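Local coordinates for protein beta-alanyl-CoA:ammonia lyase 2 (Clostridium propionicum, PDB 4MTU) that probably acts as a lyase removing ammonia from beta-alanyl-CoA, has a hot dog fold and binds a zinc ion, at residues 5-10 and 68-73. Residues are numbered along the deposited sequence; the frame is centred on the assembly and turned at random.
Sequences KVVHHL and FMEYHG
Glu70 sits between two histidines on one face of an antiparallel strand pair and gives each a carboxylate oxygen. His9 faces it in a non-hydrogen-bonded pair, and its ND1 donates to Glu70 OE1 at 2.7 Å, on the anti lone pair. The oxygen lies close to the imidazole plane, although ring and carboxylate planes are turned 69° apart. Glu70 OE2 accepts from His72 NE2 at 2.9 Å, two residues along its own strand, met on the anti side but 26° out of the carboxylate plane. A carboxylate suits this place because its two oxygens can serve both rings, probably holding a proton on the nitrogen facing it. Val7, side by side with His72, uses both branches: CG2 makes a CH-pi contact over one ring face, 4.1 Å from the centroid, and CG1 lies 3.8 Å from Glu70 OE2. At the ring's edge, one water joins His72 ND1 to Lys5 NZ.

On the other face Leu10 CD1 meets the edge of the Tyr71 ring at CE2, 3.9 Å away, the two side chains crossing at about a right angle. Six backbone hydrogen bonds join Val6 with Gly73, His8 with Tyr71 and Leu10 with Met69.

Strand 82-95 flanks 68-73 on its other side, and helix 27-45, the sausage of the hot dog fold, covers Val6 and His8; His8 NE2 hydrogen-bonds Glu39 of that helix. At outer strand 4-11, His9 hydrogen-bonds the second subunit through its backbone and, by NE2, that subunit's Glu39.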
# COMPACT_ATOMS: atom_id res chain seq x y z
N LYS A 5 -10.61 -22.76 16.91
CA LYS A 5 -9.40 -22.04 16.54
C LYS A 5 -9.65 -21.37 15.20
O LYS A 5 -10.14 -22.01 14.28
CB LYS A 5 -8.24 -23.02 16.52
CG LYS A 5 -6.87 -22.45 16.25
CD LYS A 5 -5.77 -23.54 16.39
CE LYS A 5 -5.62 -24.15 17.77
NZ LYS A 5 -4.41 -25.04 18.02
N VAL A 6 -9.28 -20.12 15.04
CA VAL A 6 -9.32 -19.40 13.78
C VAL A 6 -7.90 -19.46 13.18
O VAL A 6 -6.91 -19.25 13.85
CB VAL A 6 -9.76 -17.98 13.98
CG1 VAL A 6 -9.49 -17.11 12.77
CG2 VAL A 6 -11.27 -17.98 14.31
N VAL A 7 -7.86 -19.75 11.88
CA VAL A 7 -6.60 -19.88 11.14
C VAL A 7 -6.63 -18.96 9.93
O VAL A 7 -7.46 -19.13 9.04
CB VAL A 7 -6.38 -21.32 10.69
CG1 VAL A 7 -5.14 -21.48 9.81
CG2 VAL A 7 -6.30 -22.27 11.88
N HIS A 8 -5.81 -17.93 9.93
CA HIS A 8 -5.55 -17.15 8.74
C HIS A 8 -4.35 -17.77 8.01
O HIS A 8 -3.48 -18.37 8.64
CB HIS A 8 -5.31 -15.68 9.09
CG HIS A 8 -6.52 -14.95 9.53
ND1 HIS A 8 -6.58 -13.57 9.56
CD2 HIS A 8 -7.71 -15.45 9.98
CE1 HIS A 8 -7.79 -13.25 9.98
NE2 HIS A 8 -8.51 -14.35 10.27
N HIS A 9 -4.31 -17.59 6.71
CA HIS A 9 -3.29 -18.19 5.88
C HIS A 9 -3.15 -17.33 4.67
O HIS A 9 -4.14 -17.06 3.98
CB HIS A 9 -3.71 -19.65 5.60
CG HIS A 9 -2.79 -20.45 4.70
ND1 HIS A 9 -2.35 -21.70 5.03
CD2 HIS A 9 -2.26 -20.22 3.51
CE1 HIS A 9 -1.57 -22.18 4.00
NE2 HIS A 9 -1.52 -21.26 3.05
N LEU A 10 -1.88 -17.00 4.31
CA LEU A 10 -1.64 -16.13 3.17
C LEU A 10 -0.13 -16.20 2.83
O LEU A 10 0.61 -16.90 3.48
CB LEU A 10 -2.22 -14.73 3.42
CG LEU A 10 -1.83 -14.12 4.76
CD1 LEU A 10 -0.38 -13.74 4.88
CD2 LEU A 10 -2.65 -12.80 4.92
N PHE A 68 5.05 -18.57 2.94
CA PHE A 68 3.61 -18.80 3.18
C PHE A 68 3.44 -19.00 4.66
O PHE A 68 4.17 -19.79 5.28
CB PHE A 68 3.10 -19.96 2.36
CG PHE A 68 2.98 -19.66 0.88
CD1 PHE A 68 4.10 -19.74 0.04
CD2 PHE A 68 1.77 -19.26 0.33
CE1 PHE A 68 3.97 -19.47 -1.31
CE2 PHE A 68 1.66 -19.00 -1.01
CZ PHE A 68 2.75 -19.12 -1.85
N MET A 69 2.47 -18.27 5.23
CA MET A 69 2.33 -18.12 6.66
C MET A 69 0.91 -18.43 7.11
O MET A 69 -0.05 -18.03 6.46
CB MET A 69 2.66 -16.68 7.07
CG MET A 69 4.11 -16.26 6.86
SD MET A 69 5.31 -17.10 7.90
CE MET A 69 4.84 -16.38 9.48
N GLU A 70 0.81 -19.07 8.26
CA GLU A 70 -0.44 -19.28 8.95
C GLU A 70 -0.41 -18.58 10.30
O GLU A 70 0.64 -18.48 10.98
CB GLU A 70 -0.74 -20.71 9.20
CG GLU A 70 -1.02 -21.45 8.03
CD GLU A 70 -1.83 -22.73 8.22
OE1 GLU A 70 -2.38 -23.21 7.24
OE2 GLU A 70 -1.88 -23.30 9.35
N TYR A 71 -1.56 -18.07 10.72
CA TYR A 71 -1.70 -17.30 11.93
C TYR A 71 -2.91 -17.90 12.65
O TYR A 71 -4.01 -17.83 12.14
CB TYR A 71 -1.90 -15.82 11.66
CG TYR A 71 -0.82 -15.26 10.76
CD1 TYR A 71 0.28 -14.62 11.30
CD2 TYR A 71 -0.90 -15.35 9.39
CE1 TYR A 71 1.27 -14.09 10.48
CE2 TYR A 71 0.09 -14.83 8.57
CZ TYR A 71 1.17 -14.20 9.10
OH TYR A 71 2.11 -13.69 8.25
N HIS A 72 -2.65 -18.50 13.80
CA HIS A 72 -3.69 -19.18 14.57
C HIS A 72 -4.05 -18.34 15.80
O HIS A 72 -3.19 -17.70 16.42
CB HIS A 72 -3.16 -20.54 15.08
CG HIS A 72 -2.77 -21.48 13.97
ND1 HIS A 72 -2.56 -22.79 14.26
CD2 HIS A 72 -2.52 -21.28 12.69
CE1 HIS A 72 -2.23 -23.38 13.10
NE2 HIS A 72 -2.18 -22.47 12.13
N GLY A 73 -5.34 -18.32 16.16
CA GLY A 73 -5.75 -17.71 17.38
C GLY A 73 -6.96 -18.40 17.96
O GLY A 73 -7.78 -18.98 17.24
O HOH W 1 -2.20 -24.04 16.52